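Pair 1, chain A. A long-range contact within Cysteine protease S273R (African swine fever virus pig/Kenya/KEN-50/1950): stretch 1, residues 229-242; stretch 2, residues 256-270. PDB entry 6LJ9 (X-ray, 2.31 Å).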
# COMPACT_ATOMS: atom_id res chain seq x y z
N GLN A 229 -2.32 -25.78 22.75
CA GLN A 229 -0.92 -26.13 22.54
C GLN A 229 -0.55 -26.15 21.06
O GLN A 229 0.51 -26.66 20.71
CB GLN A 229 -0.61 -27.49 23.16
CG GLN A 229 -0.87 -27.58 24.66
CD GLN A 229 -0.65 -28.98 25.20
OE1 GLN A 229 -0.55 -29.94 24.44
NE2 GLN A 229 -0.56 -29.10 26.52
N THR A 230 -1.41 -25.60 20.19
CA THR A 230 -1.27 -25.81 18.76
C THR A 230 -1.32 -24.55 17.91
O THR A 230 -0.85 -24.60 16.76
CB THR A 230 -2.37 -26.76 18.25
OG1 THR A 230 -3.66 -26.18 18.51
CG2 THR A 230 -2.29 -28.10 18.93
N GLU A 231 -1.87 -23.45 18.40
CA GLU A 231 -2.20 -22.32 17.54
C GLU A 231 -1.19 -21.18 17.61
O GLU A 231 -1.50 -20.08 17.15
CB GLU A 231 -3.60 -21.79 17.89
CG GLU A 231 -4.67 -22.87 17.86
CD GLU A 231 -4.72 -23.59 16.53
OE1 GLU A 231 -4.97 -22.93 15.50
OE2 GLU A 231 -4.50 -24.82 16.51
N CYS A 232 0.00 -21.42 18.15
CA CYS A 232 1.01 -20.37 18.19
C CYS A 232 1.44 -19.95 16.79
O CYS A 232 1.78 -18.78 16.57
CB CYS A 232 2.23 -20.83 18.99
SG CYS A 232 2.96 -22.38 18.43
N GLY A 233 1.41 -20.88 15.84
CA GLY A 233 1.69 -20.57 14.45
C GLY A 233 0.67 -19.61 13.87
O GLY A 233 1.01 -18.53 13.38
N PRO A 234 -0.61 -20.01 13.89
CA PRO A 234 -1.66 -19.07 13.44
C PRO A 234 -1.68 -17.76 14.21
O PRO A 234 -1.99 -16.72 13.62
CB PRO A 234 -2.95 -19.88 13.65
CG PRO A 234 -2.52 -21.29 13.52
CD PRO A 234 -1.14 -21.36 14.11
N TYR A 235 -1.37 -17.79 15.50
CA TYR A 235 -1.31 -16.55 16.28
C TYR A 235 -0.25 -15.61 15.72
O TYR A 235 -0.50 -14.41 15.55
CB TYR A 235 -1.02 -16.86 17.75
CG TYR A 235 -2.25 -16.94 18.63
CD1 TYR A 235 -2.94 -15.80 19.00
CD2 TYR A 235 -2.69 -18.16 19.12
CE1 TYR A 235 -4.05 -15.87 19.82
CE2 TYR A 235 -3.80 -18.24 19.93
CZ TYR A 235 -4.48 -17.10 20.28
OH TYR A 235 -5.58 -17.18 21.09
N SER A 236 0.94 -16.13 15.43
CA SER A 236 2.03 -15.29 14.95
C SER A 236 1.74 -14.72 13.57
O SER A 236 2.04 -13.56 13.29
CB SER A 236 3.34 -16.07 14.94
OG SER A 236 3.61 -16.63 16.21
N LEU A 237 1.15 -15.53 12.69
CA LEU A 237 0.82 -15.05 11.35
C LEU A 237 -0.32 -14.04 11.39
O LEU A 237 -0.33 -13.08 10.62
CB LEU A 237 0.46 -16.23 10.44
CG LEU A 237 1.62 -17.07 9.91
CD1 LEU A 237 1.09 -18.26 9.14
CD2 LEU A 237 2.53 -16.22 9.04
N PHE A 238 -1.29 -14.25 12.29
CA PHE A 238 -2.42 -13.32 12.38
C PHE A 238 -1.98 -11.95 12.87
O PHE A 238 -2.52 -10.93 12.44
CB PHE A 238 -3.50 -13.90 13.29
CG PHE A 238 -4.67 -12.98 13.50
CD1 PHE A 238 -5.70 -12.92 12.57
CD2 PHE A 238 -4.75 -12.17 14.63
CE1 PHE A 238 -6.78 -12.07 12.76
CE2 PHE A 238 -5.83 -11.32 14.82
CZ PHE A 238 -6.84 -11.28 13.88
N TYR A 239 -1.01 -11.91 13.78
CA TYR A 239 -0.50 -10.63 14.27
C TYR A 239 0.09 -9.82 13.12
O TYR A 239 -0.19 -8.62 12.98
CB TYR A 239 0.54 -10.86 15.36
CG TYR A 239 1.09 -9.59 15.97
CD1 TYR A 239 0.40 -8.92 16.97
CD2 TYR A 239 2.30 -9.05 15.54
CE1 TYR A 239 0.89 -7.76 17.53
CE2 TYR A 239 2.81 -7.89 16.10
CZ TYR A 239 2.10 -7.25 17.09
OH TYR A 239 2.59 -6.09 17.65
N ILE A 240 0.91 -10.46 12.29
CA ILE A 240 1.52 -9.76 11.15
C ILE A 240 0.44 -9.28 10.19
O ILE A 240 0.48 -8.14 9.71
CB ILE A 240 2.54 -10.66 10.45
CG1 ILE A 240 3.72 -10.97 11.38
CG2 ILE A 240 3.02 -10.02 9.15
CD1 ILE A 240 4.78 -11.85 10.77
N ARG A 241 -0.54 -10.13 9.90
CA ARG A 241 -1.60 -9.75 8.96
C ARG A 241 -2.46 -8.63 9.52
O ARG A 241 -2.85 -7.71 8.79
CB ARG A 241 -2.45 -10.97 8.61
CG ARG A 241 -3.55 -10.68 7.61
CD ARG A 241 -2.99 -10.04 6.34
NE ARG A 241 -4.03 -9.72 5.37
CZ ARG A 241 -4.39 -10.51 4.36
NH1 ARG A 241 -3.78 -11.67 4.19
NH2 ARG A 241 -5.35 -10.13 3.53
N ALA A 242 -2.79 -8.69 10.81
CA ALA A 242 -3.59 -7.63 11.42
C ALA A 242 -2.85 -6.30 11.42
O ALA A 242 -3.44 -5.25 11.15
CB ALA A 242 -4.00 -8.02 12.84
N ARG A 256 -8.33 -9.90 24.58
CA ARG A 256 -7.87 -11.26 24.34
C ARG A 256 -8.38 -11.77 23.00
O ARG A 256 -9.51 -11.47 22.58
CB ARG A 256 -8.33 -12.19 25.46
CG ARG A 256 -7.83 -13.62 25.30
CD ARG A 256 -8.28 -14.54 26.43
NE ARG A 256 -7.75 -15.89 26.23
CZ ARG A 256 -8.37 -16.84 25.54
NH1 ARG A 256 -9.55 -16.60 24.98
NH2 ARG A 256 -7.81 -18.04 25.41
N ILE A 257 -7.54 -12.55 22.32
CA ILE A 257 -7.88 -13.18 21.05
C ILE A 257 -7.87 -14.69 21.26
O ILE A 257 -6.85 -15.26 21.68
CB ILE A 257 -6.90 -12.76 19.94
CG1 ILE A 257 -6.94 -11.25 19.74
CG2 ILE A 257 -7.23 -13.47 18.64
CD1 ILE A 257 -6.01 -10.74 18.67
N THR A 258 -9.00 -15.33 20.99
CA THR A 258 -9.21 -16.72 21.37
C THR A 258 -8.55 -17.68 20.38
O THR A 258 -8.27 -17.33 19.23
CB THR A 258 -10.71 -17.02 21.46
OG1 THR A 258 -11.29 -16.97 20.15
CG2 THR A 258 -11.41 -16.00 22.34
N ASP A 259 -8.31 -18.90 20.85
CA ASP A 259 -7.81 -19.96 19.98
C ASP A 259 -8.85 -20.35 18.93
O ASP A 259 -8.49 -20.79 17.84
CB ASP A 259 -7.40 -21.18 20.80
CG ASP A 259 -6.32 -20.87 21.82
OD1 ASP A 259 -6.66 -20.32 22.90
OD2 ASP A 259 -5.14 -21.17 21.55
N GLU A 260 -10.14 -20.21 19.26
CA GLU A 260 -11.18 -20.49 18.28
C GLU A 260 -11.08 -19.56 17.08
O GLU A 260 -11.20 -20.01 15.93
CB GLU A 260 -12.56 -20.36 18.94
CG GLU A 260 -13.72 -20.57 17.99
CD GLU A 260 -15.05 -20.20 18.63
OE1 GLU A 260 -15.04 -19.52 19.68
OE2 GLU A 260 -16.10 -20.59 18.08
N GLU A 261 -10.87 -18.27 17.32
CA GLU A 261 -10.69 -17.33 16.22
C GLU A 261 -9.45 -17.64 15.40
O GLU A 261 -9.44 -17.43 14.18
CB GLU A 261 -10.62 -15.90 16.76
CG GLU A 261 -11.79 -15.01 16.36
CD GLU A 261 -11.79 -13.69 17.10
OE1 GLU A 261 -11.65 -13.70 18.34
OE2 GLU A 261 -11.92 -12.64 16.44
N MSE A 262 -8.40 -18.14 16.04
CA MSE A 262 -7.16 -18.46 15.33
C MSE A 262 -7.27 -19.77 14.57
O MSE A 262 -6.63 -19.95 13.54
CB MSE A 262 -5.99 -18.51 16.31
CG MSE A 262 -5.72 -17.20 17.02
SE MSE A 262 -5.14 -15.78 15.81
CE MSE A 262 -6.87 -14.98 15.37
N TYR A 263 -8.09 -20.70 15.09
CA TYR A 263 -8.34 -21.93 14.35
C TYR A 263 -9.13 -21.65 13.08
O TYR A 263 -8.89 -22.27 12.04
CB TYR A 263 -9.08 -22.93 15.23
CG TYR A 263 -9.32 -24.26 14.55
CD1 TYR A 263 -8.30 -25.20 14.43
CD2 TYR A 263 -10.56 -24.58 14.01
CE1 TYR A 263 -8.52 -26.42 13.81
CE2 TYR A 263 -10.79 -25.79 13.39
CZ TYR A 263 -9.76 -26.71 13.29
OH TYR A 263 -9.97 -27.92 12.67
N LYS A 264 -10.07 -20.70 13.14
CA LYS A 264 -10.77 -20.28 11.93
C LYS A 264 -9.85 -19.52 10.99
O LYS A 264 -10.08 -19.50 9.78
CB LYS A 264 -11.98 -19.42 12.30
CG LYS A 264 -13.09 -20.18 13.03
CD LYS A 264 -14.24 -19.25 13.38
CE LYS A 264 -15.36 -20.00 14.08
NZ LYS A 264 -16.46 -19.09 14.50
N PHE A 265 -8.81 -18.88 11.53
CA PHE A 265 -7.85 -18.18 10.69
C PHE A 265 -7.03 -19.13 9.83
O PHE A 265 -6.44 -18.70 8.83
CB PHE A 265 -6.92 -17.32 11.56
CG PHE A 265 -5.98 -16.46 10.77
CD1 PHE A 265 -6.46 -15.50 9.90
CD2 PHE A 265 -4.61 -16.60 10.91
CE1 PHE A 265 -5.60 -14.70 9.17
CE2 PHE A 265 -3.74 -15.80 10.19
CZ PHE A 265 -4.24 -14.85 9.32
N ARG A 266 -6.97 -20.42 10.20
CA ARG A 266 -6.31 -21.40 9.35
C ARG A 266 -6.97 -21.49 7.98
O ARG A 266 -6.28 -21.73 6.97
CB ARG A 266 -6.31 -22.77 10.02
CG ARG A 266 -5.45 -22.87 11.27
CD ARG A 266 -5.62 -24.22 11.94
NE ARG A 266 -4.70 -24.40 13.07
CZ ARG A 266 -3.54 -25.04 12.99
NH1 ARG A 266 -3.15 -25.57 11.84
NH2 ARG A 266 -2.77 -25.16 14.07
N THR A 267 -8.29 -21.30 7.91
CA THR A 267 -8.98 -21.31 6.63
C THR A 267 -8.67 -20.07 5.80
O THR A 267 -8.88 -20.08 4.59
CB THR A 267 -10.50 -21.42 6.85
OG1 THR A 267 -10.99 -20.20 7.44
CG2 THR A 267 -10.82 -22.59 7.77
N HIS A 268 -8.16 -19.01 6.43
CA HIS A 268 -7.70 -17.84 5.70
C HIS A 268 -6.26 -17.98 5.21
O HIS A 268 -5.85 -17.21 4.33
CB HIS A 268 -7.80 -16.58 6.58
CG HIS A 268 -9.20 -16.18 6.90
ND1 HIS A 268 -9.62 -14.86 6.87
CD2 HIS A 268 -10.28 -16.91 7.27
CE1 HIS A 268 -10.90 -14.80 7.20
NE2 HIS A 268 -11.32 -16.03 7.45
N LEU A 269 -5.51 -18.93 5.75
CA LEU A 269 -4.09 -19.05 5.45
C LEU A 269 -3.80 -20.05 4.33
O LEU A 269 -3.05 -19.75 3.40
CB LEU A 269 -3.32 -19.47 6.71
CG LEU A 269 -3.15 -18.42 7.81
CD1 LEU A 269 -2.57 -19.05 9.07
CD2 LEU A 269 -2.25 -17.29 7.32
N PHE A 270 -4.39 -21.24 4.41
CA PHE A 270 -3.98 -22.36 3.57
C PHE A 270 -5.10 -22.76 2.62
O PHE A 270 -6.28 -22.47 2.85
CB PHE A 270 -3.56 -23.56 4.42
CG PHE A 270 -2.58 -23.22 5.50
CD1 PHE A 270 -1.30 -22.79 5.19
CD2 PHE A 270 -2.94 -23.33 6.84
CE1 PHE A 270 -0.40 -22.47 6.18
CE2 PHE A 270 -2.04 -23.02 7.84
CZ PHE A 270 -0.77 -22.59 7.51

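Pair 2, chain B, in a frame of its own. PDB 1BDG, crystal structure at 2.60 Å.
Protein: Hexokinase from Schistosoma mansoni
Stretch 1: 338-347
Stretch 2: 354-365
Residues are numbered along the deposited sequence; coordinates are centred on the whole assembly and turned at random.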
# COMPACT_ATOMS: atom_id res chain seq x y z
N LEU B 338 -21.19 -0.34 24.40
CA LEU B 338 -20.20 0.68 24.64
C LEU B 338 -19.71 1.32 23.34
O LEU B 338 -18.69 0.89 22.75
N LEU B 339 -20.42 2.36 22.92
CA LEU B 339 -20.09 3.08 21.71
C LEU B 339 -19.47 4.43 22.05
O LEU B 339 -19.90 5.48 21.53
N TYR B 340 -18.42 4.42 22.87
CA TYR B 340 -17.75 5.65 23.28
C TYR B 340 -16.89 6.26 22.18
O TYR B 340 -17.04 7.43 21.83
CB TYR B 340 -16.92 5.42 24.55
CG TYR B 340 -17.74 4.97 25.75
CD1 TYR B 340 -18.98 5.56 26.02
CD2 TYR B 340 -17.31 3.92 26.57
CE1 TYR B 340 -19.77 5.11 27.05
CE2 TYR B 340 -18.11 3.46 27.61
CZ TYR B 340 -19.34 4.06 27.84
OH TYR B 340 -20.15 3.62 28.85
N ASN B 341 -15.99 5.45 21.62
CA ASN B 341 -15.11 5.95 20.56
C ASN B 341 -15.88 6.36 19.32
O ASN B 341 -15.49 7.32 18.64
CB ASN B 341 -14.07 4.90 20.20
CG ASN B 341 -12.97 4.80 21.24
OD1 ASN B 341 -12.81 3.75 21.88
ND2 ASN B 341 -12.20 5.87 21.41
N THR B 342 -16.97 5.64 19.02
CA THR B 342 -17.80 5.95 17.86
C THR B 342 -18.44 7.29 18.14
O THR B 342 -18.27 8.24 17.38
CB THR B 342 -18.91 4.91 17.66
OG1 THR B 342 -18.32 3.61 17.53
CG2 THR B 342 -19.71 5.21 16.41
N HIS B 343 -19.11 7.37 19.29
CA HIS B 343 -19.79 8.58 19.73
C HIS B 343 -18.90 9.82 19.65
O HIS B 343 -19.25 10.81 19.00
CB HIS B 343 -20.28 8.39 21.17
CG HIS B 343 -21.12 9.53 21.66
ND1 HIS B 343 -22.44 9.69 21.30
CD2 HIS B 343 -20.82 10.56 22.48
CE1 HIS B 343 -22.92 10.78 21.88
NE2 HIS B 343 -21.95 11.33 22.60
N TYR B 344 -17.74 9.75 20.28
CA TYR B 344 -16.82 10.87 20.26
C TYR B 344 -16.48 11.25 18.82
O TYR B 344 -16.34 12.43 18.51
CB TYR B 344 -15.54 10.53 21.03
CG TYR B 344 -14.33 11.41 20.70
CD1 TYR B 344 -13.51 11.12 19.60
CD2 TYR B 344 -14.00 12.51 21.50
CE1 TYR B 344 -12.41 11.91 19.30
CE2 TYR B 344 -12.89 13.30 21.20
CZ TYR B 344 -12.10 13.00 20.10
OH TYR B 344 -11.01 13.79 19.79
N MET B 345 -16.38 10.26 17.94
CA MET B 345 -16.02 10.53 16.55
C MET B 345 -17.04 11.38 15.84
O MET B 345 -16.70 12.41 15.26
CB MET B 345 -15.83 9.23 15.76
CG MET B 345 -15.47 9.45 14.30
SD MET B 345 -15.32 7.88 13.45
CE MET B 345 -16.89 7.79 12.62
N LEU B 346 -18.30 10.95 15.91
CA LEU B 346 -19.38 11.67 15.26
C LEU B 346 -19.43 13.14 15.70
O LEU B 346 -19.43 14.04 14.86
CB LEU B 346 -20.72 10.99 15.54
CG LEU B 346 -20.95 9.52 15.16
CD1 LEU B 346 -22.46 9.25 15.08
CD2 LEU B 346 -20.28 9.21 13.82
N THR B 347 -19.39 13.36 17.01
CA THR B 347 -19.47 14.70 17.60
C THR B 347 -18.20 15.55 17.55
O THR B 347 -18.23 16.76 17.25
CB THR B 347 -19.87 14.60 19.05
OG1 THR B 347 -18.76 14.06 19.79
CG2 THR B 347 -21.05 13.67 19.21
N VAL B 354 -26.46 16.87 16.18
CA VAL B 354 -27.28 16.11 17.12
C VAL B 354 -27.02 14.64 16.82
O VAL B 354 -27.19 14.22 15.67
CB VAL B 354 -28.79 16.38 16.91
CG1 VAL B 354 -29.60 15.72 17.99
CG2 VAL B 354 -29.05 17.87 16.87
N VAL B 355 -26.62 13.87 17.83
CA VAL B 355 -26.30 12.45 17.66
C VAL B 355 -27.07 11.54 18.62
O VAL B 355 -27.28 11.88 19.80
CB VAL B 355 -24.78 12.21 17.81
CG1 VAL B 355 -24.33 12.64 19.18
CG2 VAL B 355 -24.43 10.75 17.58
N GLU B 356 -27.46 10.36 18.13
CA GLU B 356 -28.21 9.38 18.92
C GLU B 356 -27.56 8.00 18.98
O GLU B 356 -26.81 7.60 18.09
CB GLU B 356 -29.61 9.19 18.34
CG GLU B 356 -30.46 10.42 18.25
CD GLU B 356 -31.93 10.08 18.22
OE1 GLU B 356 -32.28 8.92 17.91
OE2 GLU B 356 -32.75 10.98 18.52
N PRO B 357 -27.89 7.22 20.02
CA PRO B 357 -27.37 5.87 20.19
C PRO B 357 -27.50 5.03 18.91
O PRO B 357 -26.56 4.33 18.54
CB PRO B 357 -28.23 5.33 21.33
CG PRO B 357 -28.31 6.53 22.23
CD PRO B 357 -28.58 7.67 21.25
N ILE B 358 -28.63 5.11 18.22
CA ILE B 358 -28.77 4.34 16.99
C ILE B 358 -27.70 4.75 15.99
O ILE B 358 -27.12 3.90 15.32
CB ILE B 358 -30.10 4.54 16.28
CG1 ILE B 358 -30.98 5.52 17.03
CG2 ILE B 358 -30.75 3.19 15.99
CD1 ILE B 358 -31.94 6.26 16.10
N ASP B 359 -27.43 6.05 15.90
CA ASP B 359 -26.46 6.54 14.94
C ASP B 359 -25.09 5.97 15.23
O ASP B 359 -24.38 5.53 14.31
CB ASP B 359 -26.40 8.07 14.96
CG ASP B 359 -27.74 8.71 14.65
OD1 ASP B 359 -28.44 8.27 13.71
OD2 ASP B 359 -28.08 9.68 15.35
N ASN B 360 -24.73 5.96 16.51
CA ASN B 360 -23.45 5.43 16.95
C ASN B 360 -23.38 3.95 16.62
O ASN B 360 -22.41 3.48 16.01
CB ASN B 360 -23.28 5.65 18.45
CG ASN B 360 -23.06 7.10 18.81
OD1 ASN B 360 -23.24 7.49 19.97
ND2 ASN B 360 -22.62 7.90 17.85
N ARG B 361 -24.42 3.22 17.01
CA ARG B 361 -24.49 1.78 16.75
C ARG B 361 -24.40 1.49 15.24
O ARG B 361 -23.58 0.68 14.80
CB ARG B 361 -25.77 1.19 17.34
CG ARG B 361 -25.94 -0.26 16.98
CD ARG B 361 -26.77 -1.02 17.98
NE ARG B 361 -27.86 -1.75 17.34
CZ ARG B 361 -28.65 -2.61 17.98
NH1 ARG B 361 -28.44 -2.86 19.27
NH2 ARG B 361 -29.66 -3.19 17.34
N ILE B 362 -25.25 2.15 14.46
CA ILE B 362 -25.27 2.02 13.00
C ILE B 362 -23.88 2.33 12.41
O ILE B 362 -23.39 1.57 11.59
CB ILE B 362 -26.33 2.98 12.35
CG1 ILE B 362 -27.74 2.41 12.51
CG2 ILE B 362 -25.99 3.29 10.90
CD1 ILE B 362 -28.82 3.32 12.05
N VAL B 363 -23.24 3.40 12.88
CA VAL B 363 -21.92 3.78 12.38
C VAL B 363 -20.77 2.82 12.73
O VAL B 363 -19.87 2.62 11.91
CB VAL B 363 -21.57 5.25 12.75
CG1 VAL B 363 -20.14 5.58 12.38
CG2 VAL B 363 -22.48 6.20 12.01
N ARG B 364 -20.79 2.22 13.92
CA ARG B 364 -19.73 1.28 14.29
C ARG B 364 -19.86 -0.01 13.47
O ARG B 364 -18.89 -0.70 13.19
CB ARG B 364 -19.77 0.95 15.79
CG ARG B 364 -18.52 0.26 16.33
CD ARG B 364 -18.87 -1.01 17.10
NE ARG B 364 -17.74 -1.64 17.78
CZ ARG B 364 -16.68 -2.19 17.17
NH1 ARG B 364 -16.58 -2.17 15.83
NH2 ARG B 364 -15.72 -2.78 17.89
N TYR B 365 -21.09 -0.33 13.07
CA TYR B 365 -21.33 -1.52 12.27
C TYR B 365 -20.81 -1.25 10.86
O TYR B 365 -20.18 -2.11 10.24
CB TYR B 365 -22.82 -1.83 12.26
CG TYR B 365 -23.19 -3.10 11.54
CD1 TYR B 365 -22.95 -4.34 12.12
CD2 TYR B 365 -23.81 -3.06 10.29
CE1 TYR B 365 -23.32 -5.51 11.47
CE2 TYR B 365 -24.19 -4.21 9.63
CZ TYR B 365 -23.94 -5.44 10.22
OH TYR B 365 -24.35 -6.58 9.58

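Two helices that cross steeply, each preceded by loop or turn, can be packed with very different side chains, and the two pairs compared here illustrate the principle. In pair 1, helix 232-242 approaches helix 259-269 to 8.9 Å between axes, with 73° between their directions; in pair 2, helices 340-347 and 357-365 come to 9.0 Å at 105°. Despite that difference in angle, 14 central residues superpose with an RMSD of 0.8 Å. A:Pro234 falls on B:Thr342, A:Tyr235 on B:His343, A:Phe238 on B:Leu346, A:Met262 on B:Asn360 and A:Phe265 on B:Val363.

The centre of the crossing is filled differently. A:Met262, a selenomethionine, lies between two aromatic rings: its CG sits 3.5 Å from CZ of A:Tyr235, over the face of that ring, and its CE lies 3.5 Å from CG of A:Phe238, again over a face. At the matching position pair 2 has the polar B:Asn360, and the residue matching A:Tyr235 is B:His343. B:His343 ND1 donates a hydrogen bond to B:Asn360 OD1 at 2.7 Å, in the plane of the imidazole, while B:Asn360 ND2 lies 3.1 Å from B:Leu346 CD1. The tyrosine of pair 1 also makes a polar contact, but reaches past the selenomethionine to the backbone: A:Tyr235 OH donates to A:Ile257 O across a very short 2.4 Å.

One turn further along the second helix, A:Phe265 fits as a knob among A:Pro234, A:Leu237, A:Phe238 and A:Arg241. The edge of the A:Phe238 ring meets its face, with centroids 5.1 Å apart and planes at 83°. Pair 2 has aliphatic B:Val363 and B:Leu346 in place of the two rings, with B:Met345 at the position of A:Leu237: B:Val363 CG1 lies 3.9 Å from both B:Leu346 CD2 and B:Met345 CE. B:Leu346 CD1 also lies 3.5 Å from B:Val355 CG2.

Near the start of the first helix, pair 1 adds a charged clasp. A:Glu231 forms a salt bridge with A:Arg266, whose NE donates to A:Glu231 OE1 at 2.9 Å and NH2 to A:Glu231 OE2 at 3.0 Å; the guanidinium face meanwhile covers A:Pro234 CG, 3.8 Å from A:Arg266 NE. B:Arg364, matching A:Arg266, is also an arginine but makes no such bridge across the stretches; the position of A:Glu231 is taken by B:Leu339, which has no carboxylate and whose side chain is not modelled. B:Arg364 CB lies 3.5 Å from B:Thr342 OG1.

The buried surface is 776 Å² in pair 1 and 442 Å² in pair 2, whose stretches are shorter and lack some side-chain atoms. A similar backbone frame thus accommodates a selenomethionine packed over the faces of two aromatic rings or a polar centre flanked by non-aromatic apolar groups.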